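PDB 4QB7: fimbrium subunit Fim1C from Bacteroides vulgatus, which probably forms part of the tip of fimbriae, the filamentous surface appendages that mediate cell adhesion and biofilm formation. Local coordinates for residues A[50-55]-A[119-124]; A[226-231]-A[286-291]; A[316-321]-A[325-330]. All blocks are in the same frame, centred on the assembly; numbering follows the deposited sequence.

Contact 1: residues A[50-55]-A[119-124]; sequences AGWNSE and KGAPTI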
loop_
_atom_site.group_PDB
_atom_site.type_symbol
_atom_site.label_atom_id
_atom_site.label_comp_id
_atom_site.label_asym_id
_atom_site.label_seq_id
_atom_site.Cartn_x
_atom_site.Cartn_y
_atom_site.Cartn_z
ATOM N N ALA A 50 -19.651 -28.224 13.147
ATOM C CA ALA A 50 -19.090 -28.823 11.904
ATOM C C ALA A 50 -17.962 -27.943 11.311
ATOM O O ALA A 50 -16.981 -28.475 10.789
ATOM C CB ALA A 50 -20.181 -29.052 10.862
ATOM N N GLY A 51 -18.102 -26.621 11.440
ATOM C CA GLY A 51 -17.071 -25.665 11.071
ATOM C C GLY A 51 -17.189 -24.892 9.781
ATOM O O GLY A 51 -18.004 -25.199 8.906
ATOM N N TRP A 52 -16.272 -23.938 9.639
ATOM C CA TRP A 52 -16.192 -22.994 8.540
ATOM C C TRP A 52 -15.928 -23.647 7.188
ATOM O O TRP A 52 -16.669 -23.368 6.260
ATOM C CB TRP A 52 -15.127 -21.925 8.839
ATOM C CG TRP A 52 -14.951 -20.921 7.746
ATOM C CD1 TRP A 52 -13.841 -20.736 6.983
ATOM C CD2 TRP A 52 -15.930 -19.978 7.271
ATOM N NE1 TRP A 52 -14.062 -19.738 6.059
ATOM C CE2 TRP A 52 -15.337 -19.261 6.207
ATOM C CE3 TRP A 52 -17.256 -19.676 7.637
ATOM C CZ2 TRP A 52 -16.012 -18.251 5.512
ATOM C CZ3 TRP A 52 -17.930 -18.686 6.933
ATOM C CH2 TRP A 52 -17.310 -17.987 5.884
ATOM N N ASN A 53 -14.899 -24.487 7.053
ATOM C CA ASN A 53 -14.588 -25.059 5.743
ATOM C C ASN A 53 -15.723 -25.961 5.228
ATOM O O ASN A 53 -16.032 -25.914 4.047
ATOM C CB ASN A 53 -13.224 -25.767 5.733
ATOM C CG ASN A 53 -12.054 -24.793 5.892
ATOM O OD1 ASN A 53 -11.286 -24.870 6.865
ATOM N ND2 ASN A 53 -11.907 -23.818 4.966
ATOM N N SER A 54 -16.407 -26.674 6.117
ATOM C CA SER A 54 -17.547 -27.527 5.784
ATOM C C SER A 54 -18.765 -26.704 5.340
ATOM O O SER A 54 -19.401 -27.045 4.340
ATOM C CB SER A 54 -17.928 -28.381 6.993
ATOM O OG SER A 54 -18.603 -29.569 6.602
ATOM N N GLU A 55 -19.075 -25.612 6.069
ATOM C CA GLU A 55 -20.277 -24.813 5.873
ATOM C C GLU A 55 -20.146 -23.444 5.206
ATOM O O GLU A 55 -21.188 -22.867 4.919
ATOM C CB GLU A 55 -20.923 -24.593 7.237
ATOM C CG GLU A 55 -21.372 -25.891 7.890
ATOM C CD GLU A 55 -22.148 -25.739 9.176
ATOM O OE1 GLU A 55 -22.457 -24.587 9.565
ATOM O OE2 GLU A 55 -22.496 -26.784 9.769
ATOM N N LYS A 119 -22.651 -15.250 0.266
ATOM C CA LYS A 119 -22.238 -16.482 0.922
ATOM C C LYS A 119 -20.725 -16.664 0.818
ATOM O O LYS A 119 -20.106 -16.202 -0.136
ATOM C CB LYS A 119 -23.007 -17.684 0.320
ATOM C CG LYS A 119 -24.516 -17.641 0.607
ATOM C CD LYS A 119 -25.291 -18.591 -0.278
ATOM C CE LYS A 119 -26.791 -18.475 -0.118
ATOM N NZ LYS A 119 -27.508 -19.524 -0.902
ATOM N N GLY A 120 -20.147 -17.324 1.808
ATOM C CA GLY A 120 -18.716 -17.590 1.833
ATOM C C GLY A 120 -17.903 -16.453 2.398
ATOM O O GLY A 120 -18.462 -15.447 2.866
ATOM N N ALA A 121 -16.559 -16.607 2.327
ATOM C CA ALA A 121 -15.611 -15.586 2.778
ATOM C C ALA A 121 -15.905 -14.275 2.037
ATOM O O ALA A 121 -16.361 -14.316 0.881
ATOM C CB ALA A 121 -14.177 -16.042 2.546
ATOM N N PRO A 122 -15.787 -13.115 2.716
ATOM C CA PRO A 122 -16.142 -11.845 2.053
ATOM C C PRO A 122 -15.142 -11.395 0.969
ATOM O O PRO A 122 -14.128 -12.069 0.687
ATOM C CB PRO A 122 -16.202 -10.861 3.226
ATOM C CG PRO A 122 -15.222 -11.399 4.209
ATOM C CD PRO A 122 -15.334 -12.892 4.105
ATOM N N THR A 123 -15.472 -10.262 0.309
ATOM C CA THR A 123 -14.630 -9.623 -0.713
ATOM C C THR A 123 -14.661 -8.113 -0.496
ATOM O O THR A 123 -15.548 -7.602 0.210
ATOM C CB THR A 123 -15.005 -9.988 -2.187
ATOM O OG1 THR A 123 -16.262 -9.421 -2.567
ATOM C CG2 THR A 123 -14.996 -11.469 -2.464
ATOM N N ILE A 124 -13.663 -7.421 -1.081
ATOM C CA ILE A 124 -13.486 -5.981 -1.103
ATOM C C ILE A 124 -13.163 -5.562 -2.521
ATOM O O ILE A 124 -12.226 -6.101 -3.111
ATOM C CB ILE A 124 -12.366 -5.514 -0.141
ATOM C CG1 ILE A 124 -12.812 -5.532 1.330
ATOM C CG2 ILE A 124 -11.804 -4.131 -0.543
ATOM C CD1 ILE A 124 -11.670 -5.330 2.284
#

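Contact 2: residues A[226-231]-A[286-291]; sequences STEQDL and KLKINY. With SO4 (sulfate ion), chain K; SO4 (sulfate ion), chain J.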
loop_
_atom_site.group_PDB
_atom_site.type_symbol
_atom_site.label_atom_id
_atom_site.label_comp_id
_atom_site.label_asym_id
_atom_site.label_seq_id
_atom_site.Cartn_x
_atom_site.Cartn_y
_atom_site.Cartn_z
ATOM N N SER A 226 -3.697 3.351 -17.288
ATOM C CA SER A 226 -3.258 3.152 -18.676
ATOM C C SER A 226 -2.593 4.391 -19.245
ATOM O O SER A 226 -2.286 4.448 -20.444
ATOM C CB SER A 226 -4.435 2.729 -19.549
ATOM O OG SER A 226 -5.451 3.719 -19.588
ATOM N N THR A 227 -2.360 5.386 -18.389
ATOM C CA THR A 227 -1.717 6.655 -18.764
ATOM C C THR A 227 -0.625 6.953 -17.760
ATOM O O THR A 227 -0.692 6.453 -16.636
ATOM C CB THR A 227 -2.758 7.794 -18.803
ATOM O OG1 THR A 227 -3.405 7.895 -17.520
ATOM C CG2 THR A 227 -3.795 7.611 -19.907
ATOM N N GLU A 228 0.368 7.788 -18.138
ATOM C CA GLU A 228 1.457 8.183 -17.233
ATOM C C GLU A 228 0.902 8.887 -16.012
ATOM O O GLU A 228 -0.057 9.665 -16.116
ATOM C CB GLU A 228 2.468 9.054 -17.952
ATOM C CG GLU A 228 3.335 8.231 -18.883
ATOM C CD GLU A 228 4.413 8.985 -19.622
ATOM O OE1 GLU A 228 4.406 10.237 -19.596
ATOM O OE2 GLU A 228 5.245 8.309 -20.266
ATOM N N GLN A 229 1.426 8.532 -14.849
ATOM C CA GLN A 229 0.956 9.080 -13.575
ATOM C C GLN A 229 2.008 9.987 -13.047
ATOM O O GLN A 229 3.112 9.516 -12.780
ATOM C CB GLN A 229 0.630 7.945 -12.572
ATOM C CG GLN A 229 -0.452 6.965 -13.064
ATOM C CD GLN A 229 -1.807 7.612 -13.271
ATOM O OE1 GLN A 229 -2.316 8.360 -12.420
ATOM N NE2 GLN A 229 -2.414 7.347 -14.422
ATOM N N ASP A 230 1.702 11.300 -12.945
ATOM C CA ASP A 230 2.665 12.302 -12.488
ATOM C C ASP A 230 2.821 12.291 -10.980
ATOM O O ASP A 230 1.858 12.542 -10.240
ATOM C CB ASP A 230 2.300 13.715 -12.966
ATOM C CG ASP A 230 3.478 14.690 -12.994
ATOM O OD1 ASP A 230 4.596 14.304 -12.552
ATOM O OD2 ASP A 230 3.292 15.834 -13.473
ATOM N N LEU A 231 4.070 12.031 -10.539
ATOM C CA LEU A 231 4.475 11.967 -9.137
ATOM C C LEU A 231 5.314 13.177 -8.723
ATOM O O LEU A 231 5.792 13.215 -7.597
ATOM C CB LEU A 231 5.307 10.682 -8.888
ATOM C CG LEU A 231 4.699 9.329 -9.205
ATOM C CD1 LEU A 231 5.725 8.270 -9.027
ATOM C CD2 LEU A 231 3.536 9.028 -8.281
ATOM N N LYS A 286 7.489 1.266 -15.706
ATOM C CA LYS A 286 8.631 2.151 -15.945
ATOM C C LYS A 286 8.488 3.460 -15.196
ATOM O O LYS A 286 7.377 3.846 -14.855
ATOM C CB LYS A 286 8.758 2.482 -17.451
ATOM C CG LYS A 286 9.097 1.328 -18.348
ATOM C CD LYS A 286 9.099 1.801 -19.780
ATOM C CE LYS A 286 8.463 0.829 -20.738
ATOM N NZ LYS A 286 9.377 -0.295 -21.027
ATOM N N LEU A 287 9.601 4.177 -15.019
ATOM C CA LEU A 287 9.645 5.524 -14.468
ATOM C C LEU A 287 10.072 6.499 -15.577
ATOM O O LEU A 287 10.825 6.110 -16.456
ATOM C CB LEU A 287 10.630 5.625 -13.280
ATOM C CG LEU A 287 10.371 4.792 -12.027
ATOM C CD1 LEU A 287 11.525 4.967 -11.053
ATOM C CD2 LEU A 287 9.084 5.180 -11.341
ATOM N N LYS A 288 9.589 7.744 -15.543
ATOM C CA LYS A 288 9.976 8.839 -16.442
ATOM C C LYS A 288 10.571 9.899 -15.525
ATOM O O LYS A 288 9.867 10.411 -14.653
ATOM C CB LYS A 288 8.788 9.366 -17.281
ATOM C CG LYS A 288 8.156 8.362 -18.252
ATOM C CD LYS A 288 9.122 7.884 -19.334
ATOM C CE LYS A 288 8.420 7.156 -20.438
ATOM N NZ LYS A 288 7.843 8.103 -21.415
ATOM N N ILE A 289 11.888 10.133 -15.616
ATOM C CA ILE A 289 12.570 11.050 -14.708
ATOM C C ILE A 289 13.078 12.288 -15.441
ATOM O O ILE A 289 13.422 12.229 -16.639
ATOM C CB ILE A 289 13.698 10.310 -13.945
ATOM C CG1 ILE A 289 14.158 11.101 -12.693
ATOM C CG2 ILE A 289 14.846 9.890 -14.871
ATOM C CD1 ILE A 289 15.056 10.354 -11.700
ATOM N N ASN A 290 13.082 13.429 -14.701
ATOM C CA ASN A 290 13.569 14.747 -15.145
ATOM C C ASN A 290 14.662 15.196 -14.199
ATOM O O ASN A 290 14.472 15.137 -12.991
ATOM C CB ASN A 290 12.433 15.772 -15.147
ATOM C CG ASN A 290 11.319 15.524 -16.115
ATOM O OD1 ASN A 290 11.217 14.480 -16.759
ATOM N ND2 ASN A 290 10.463 16.519 -16.269
ATOM N N TYR A 291 15.802 15.597 -14.706
ATOM C CA TYR A 291 16.912 16.019 -13.849
ATOM C C TYR A 291 17.805 17.011 -14.576
ATOM O O TYR A 291 17.831 17.050 -15.809
ATOM C CB TYR A 291 17.737 14.823 -13.299
ATOM C CG TYR A 291 18.329 13.915 -14.348
ATOM C CD1 TYR A 291 17.560 12.929 -14.958
ATOM C CD2 TYR A 291 19.674 14.010 -14.704
ATOM C CE1 TYR A 291 18.106 12.070 -15.912
ATOM C CE2 TYR A 291 20.229 13.165 -15.668
ATOM C CZ TYR A 291 19.439 12.194 -16.267
ATOM O OH TYR A 291 19.957 11.340 -17.205
HETATM S S SO4 K . 10.646 19.546 -14.542
HETATM O O1 SO4 K . 12.022 19.877 -14.451
HETATM O O2 SO4 K . 10.262 19.677 -15.930
HETATM O O3 SO4 K . 10.507 18.181 -14.135
HETATM O O4 SO4 K . 9.846 20.446 -13.660
HETATM S S SO4 J . 23.528 11.279 -18.210
HETATM O O1 SO4 J . 24.658 11.619 -17.346
HETATM O O2 SO4 J . 23.944 11.468 -19.603
HETATM O O3 SO4 J . 23.094 9.892 -17.971
HETATM O O4 SO4 J . 22.409 12.158 -17.937
#

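Contact 3: residues A[316-321]-A[325-330]; sequences KNTFKK and HTYVLT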
loop_
_atom_site.group_PDB
_atom_site.type_symbol
_atom_site.label_atom_id
_atom_site.label_comp_id
_atom_site.label_asym_id
_atom_site.label_seq_id
_atom_site.Cartn_x
_atom_site.Cartn_y
_atom_site.Cartn_z
ATOM N N LYS A 316 11.839 -6.969 -13.314
ATOM C CA LYS A 316 10.770 -7.949 -13.200
ATOM C C LYS A 316 10.595 -8.294 -11.734
ATOM O O LYS A 316 11.477 -7.986 -10.923
ATOM C CB LYS A 316 11.032 -9.212 -14.060
ATOM C CG LYS A 316 12.240 -10.066 -13.678
ATOM C CD LYS A 316 12.169 -11.396 -14.410
ATOM C CE LYS A 316 13.293 -12.359 -14.097
ATOM N NZ LYS A 316 12.988 -13.742 -14.581
ATOM N N ASN A 317 9.451 -8.925 -11.399
ATOM C CA ASN A 317 9.100 -9.377 -10.051
ATOM C C ASN A 317 9.074 -8.167 -9.076
ATOM O O ASN A 317 9.567 -8.237 -7.951
ATOM C CB ASN A 317 10.037 -10.527 -9.593
ATOM C CG ASN A 317 10.084 -11.698 -10.565
ATOM O OD1 ASN A 317 9.061 -12.147 -11.107
ATOM N ND2 ASN A 317 11.281 -12.205 -10.836
ATOM N N THR A 318 8.497 -7.054 -9.538
ATOM C CA THR A 318 8.342 -5.830 -8.754
ATOM C C THR A 318 6.842 -5.552 -8.600
ATOM O O THR A 318 6.029 -6.105 -9.351
ATOM C CB THR A 318 9.137 -4.659 -9.353
ATOM O OG1 THR A 318 9.393 -3.712 -8.318
ATOM C CG2 THR A 318 8.440 -3.989 -10.505
ATOM N N PHE A 319 6.494 -4.666 -7.646
ATOM C CA PHE A 319 5.136 -4.328 -7.233
ATOM C C PHE A 319 4.490 -5.615 -6.639
ATOM O O PHE A 319 3.344 -5.961 -6.945
ATOM C CB PHE A 319 4.323 -3.684 -8.372
ATOM C CG PHE A 319 4.377 -2.176 -8.478
ATOM C CD1 PHE A 319 5.597 -1.506 -8.556
ATOM C CD2 PHE A 319 3.210 -1.431 -8.639
ATOM C CE1 PHE A 319 5.645 -0.111 -8.779
ATOM C CE2 PHE A 319 3.262 -0.038 -8.856
ATOM C CZ PHE A 319 4.477 0.611 -8.909
ATOM N N LYS A 320 5.266 -6.325 -5.784
ATOM C CA LYS A 320 4.860 -7.564 -5.110
ATOM C C LYS A 320 3.949 -7.282 -3.916
ATOM O O LYS A 320 4.244 -6.391 -3.104
ATOM C CB LYS A 320 6.086 -8.341 -4.604
ATOM C CG LYS A 320 6.947 -8.998 -5.656
ATOM C CD LYS A 320 8.213 -9.594 -5.028
ATOM C CE LYS A 320 8.494 -10.950 -5.620
ATOM N NZ LYS A 320 9.895 -11.379 -5.396
ATOM N N LYS A 321 2.871 -8.069 -3.779
ATOM C CA LYS A 321 1.955 -7.984 -2.634
ATOM C C LYS A 321 2.713 -8.201 -1.331
ATOM O O LYS A 321 3.530 -9.120 -1.238
ATOM C CB LYS A 321 0.863 -9.046 -2.780
ATOM C CG LYS A 321 -0.252 -8.964 -1.781
ATOM C CD LYS A 321 -1.361 -9.946 -2.165
ATOM C CE LYS A 321 -2.339 -10.214 -1.039
ATOM N NZ LYS A 321 -1.677 -10.866 0.104
ATOM N N HIS A 325 9.063 -1.834 -1.593
ATOM C CA HIS A 325 10.119 -1.671 -2.611
ATOM C C HIS A 325 10.782 -0.303 -2.520
ATOM O O HIS A 325 10.096 0.724 -2.423
ATOM C CB HIS A 325 9.589 -1.859 -4.041
ATOM C CG HIS A 325 9.000 -3.206 -4.339
ATOM N ND1 HIS A 325 9.784 -4.249 -4.794
ATOM C CD2 HIS A 325 7.703 -3.602 -4.347
ATOM C CE1 HIS A 325 8.953 -5.257 -5.008
ATOM N NE2 HIS A 325 7.689 -4.905 -4.776
ATOM N N THR A 326 12.119 -0.297 -2.522
ATOM C CA THR A 326 12.934 0.920 -2.606
ATOM C C THR A 326 13.744 0.794 -3.860
ATOM O O THR A 326 14.548 -0.145 -3.966
ATOM C CB THR A 326 13.851 1.155 -1.385
ATOM O OG1 THR A 326 13.088 1.212 -0.179
ATOM C CG2 THR A 326 14.723 2.411 -1.548
ATOM N N TYR A 327 13.533 1.691 -4.823
ATOM C CA TYR A 327 14.323 1.651 -6.056
ATOM C C TYR A 327 15.506 2.578 -5.938
ATOM O O TYR A 327 15.338 3.748 -5.571
ATOM C CB TYR A 327 13.491 2.036 -7.272
ATOM C CG TYR A 327 12.268 1.186 -7.501
ATOM C CD1 TYR A 327 12.385 -0.159 -7.849
ATOM C CD2 TYR A 327 10.992 1.741 -7.450
ATOM C CE1 TYR A 327 11.255 -0.954 -8.050
ATOM C CE2 TYR A 327 9.854 0.960 -7.673
ATOM C CZ TYR A 327 9.992 -0.389 -7.964
ATOM O OH TYR A 327 8.881 -1.161 -8.208
ATOM N N VAL A 328 16.712 2.056 -6.201
ATOM C CA VAL A 328 17.913 2.886 -6.195
ATOM C C VAL A 328 18.356 3.024 -7.638
ATOM O O VAL A 328 18.659 2.022 -8.291
ATOM C CB VAL A 328 19.018 2.355 -5.257
ATOM C CG1 VAL A 328 20.257 3.254 -5.293
ATOM C CG2 VAL A 328 18.485 2.205 -3.830
ATOM N N LEU A 329 18.336 4.264 -8.142
ATOM C CA LEU A 329 18.704 4.658 -9.518
ATOM C C LEU A 329 20.090 5.264 -9.569
ATOM O O LEU A 329 20.360 6.250 -8.860
ATOM C CB LEU A 329 17.714 5.709 -10.064
ATOM C CG LEU A 329 16.359 5.308 -10.602
ATOM C CD1 LEU A 329 15.571 4.417 -9.623
ATOM C CD2 LEU A 329 15.584 6.539 -10.916
ATOM N N THR A 330 20.971 4.676 -10.406
ATOM C CA THR A 330 22.322 5.165 -10.596
ATOM C C THR A 330 22.397 5.803 -11.969
ATOM O O THR A 330 22.233 5.123 -12.979
ATOM C CB THR A 330 23.386 4.058 -10.394
ATOM O OG1 THR A 330 23.273 3.524 -9.079
ATOM C CG2 THR A 330 24.804 4.583 -10.584
#

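Contact 1: residues A[50-55]-A[119-124]
W52 meets the backbone of G120 and A121 with the six-membered end of its indole, a worked example of one large aromatic joining a short helix to a loop. The side chain swings CG anti to the backbone N (chi1 179°), which carries the ring off the first turn of helix 52-55 and across to residues 119-124. CZ2 lies 3.6 Å from A121 N, and this amide sits at the ring edge, near its plane. CH2 comes 3.9 Å from G120 C by a slanting approach. The one apolar side-chain pair is slacker, with W52 CZ2 at 4.1 Å from A121 CB.

The tight side continues beyond the two segments. Y45 meets the indole edge-to-face, T47 and T92 touch it as well, and D150 OD1 accepts a hydrogen bond from W52 N. G51 takes the N-cap position with a positive phi suited to glycine, and its O accepts a backbone hydrogen bond from E55 N. The other side is loose: A50, N53 and S54 are exposed, and K119 leads its extended chain away from the helix. Replacing W52 by an alanine would probably open a gap between helix 52-55 and the loop at G120 and A121 and leave Y45 without its aromatic mate.

Just after it, P122 packs on F43, Y45 and F94 of the large mixed sheet, while strand 123-127 belongs to a second, antiparallel sheet. A short helix that lays its tryptophan on strands 40-47 and 90-97 of one sheet and against the loop leading into a strand of another is consistent with a β-sandwich of the transthyretin-like kind, the clan to which the fimbrillin-like family belongs.

Contact 2: residues A[226-231]-A[286-291]
E228 and K288 form a salt bridge in which K288 NZ donates over 2.8 Å to E228 OE2, which accepts through its syn lone pair, on the side of the other carboxylate oxygen. The glutamate reaches out in an extended chain, whereas the lysine is bent at chi2 (-63°) and again near its end, and the two side chains cross at about a right angle. That bend brings K288 CG to 3.5 Å from E228 OE2, so the lysine's aliphatic part also lies against the carboxylate.

Further along the strand, N290 ND2 holds one sulfate ion through its O3 at 2.7 Å. A second bond from the same amide to this sulfate is weak. Y291 OH donates to O4 of another sulfate at 2.7 Å, which lies at the ring edge and in its plane. On the opposing segment, Q229 NE2 folds back onto T227 O (2.9 Å), approaching from above the carbonyl plane.

Packing is sparse. The backbones are separated by strand 186-196, which pairs with both strand 229-230 and strand 286-296, and E228 and K288 each touch its D196.

The chemistry is that of a surface ion pair between the loop leading into strand 229-230 and strand 286-296, across the intervening strand 186-196. K288 NZ also has a weak bond to N309 OD1, and the carboxylate of E228 would be expected to favour the lysine's positive charge. The sulfates, probably from the crystallisation liquor, imply no physiological ligand.

Contact 3: residues A[316-321]-A[325-330]
H325 and Y327 both hold CG anti to the carbonyl carbon (chi1 -61° for H325), and as alternate residues of one strand they send their rings to the same loop. T318 answers with OG1 anti to its own N (chi1 -157°), which places the hydroxyl at the end of the tyrosine and over the imidazole. Y327 OH donates to T318 OG1 over 2.6 Å, with the threonine oxygen at the edge of the tyrosine ring, in its plane. The same OG1 rides over one face of the imidazole, 3.6 Å from H325 ND1 and offset toward the rim.

At the other end of that ring, H325 NE2 accepts a nearly straight bond from K320 N (3.0 Å, 161°), the donor lying close to the ring plane. D342 holds the other ring nitrogen and the threonine together: its OD1 bonds to H325 ND1 and its OD2 to T318 OG1. With NE2 accepting, the geometry is consistent with a neutral imidazole carrying its proton on ND1. Held by K320 and D342, the ring would have little freedom to flip.

F319 turns its ring edge to Y327 OH, CD1 being 3.3 Å away, and the two side chains cross at about a right angle. Beyond it, F270, I171, L202 and L285 also touch the phenylalanine.

The polar network thus sits beside a hydrophobic core and ties the loop to the strand that follows it. That strand, 323-331, lies between strands 159-178 and 338-346 of the large sheet, whereas strand 301-313 before the loop belongs to another sheet, as in the inter-sheet crossovers of β-sandwich folds.

Overall arrangement
The three contacts follow one another along the chain and sample an elongated, strand-rich molecule. Contact 1 stands well apart: its centre is 42 Å from that of contact 2, on the opposite side of the chain's centre, and 35 Å from that of contact 3. Contacts 2 and 3 are neighbours, 15 Å between centres, and they touch where I289 CD1 packs on L329 CD2 at 3.9 Å. There the strands of two different sheets face each other, so the strand bearing the surface ion pair packs its apolar side against the strand bearing the buried polar network. With no known active site to organise them, they illustrate helix-to-loop packing, a bridge across an intervening strand, and loop anchoring.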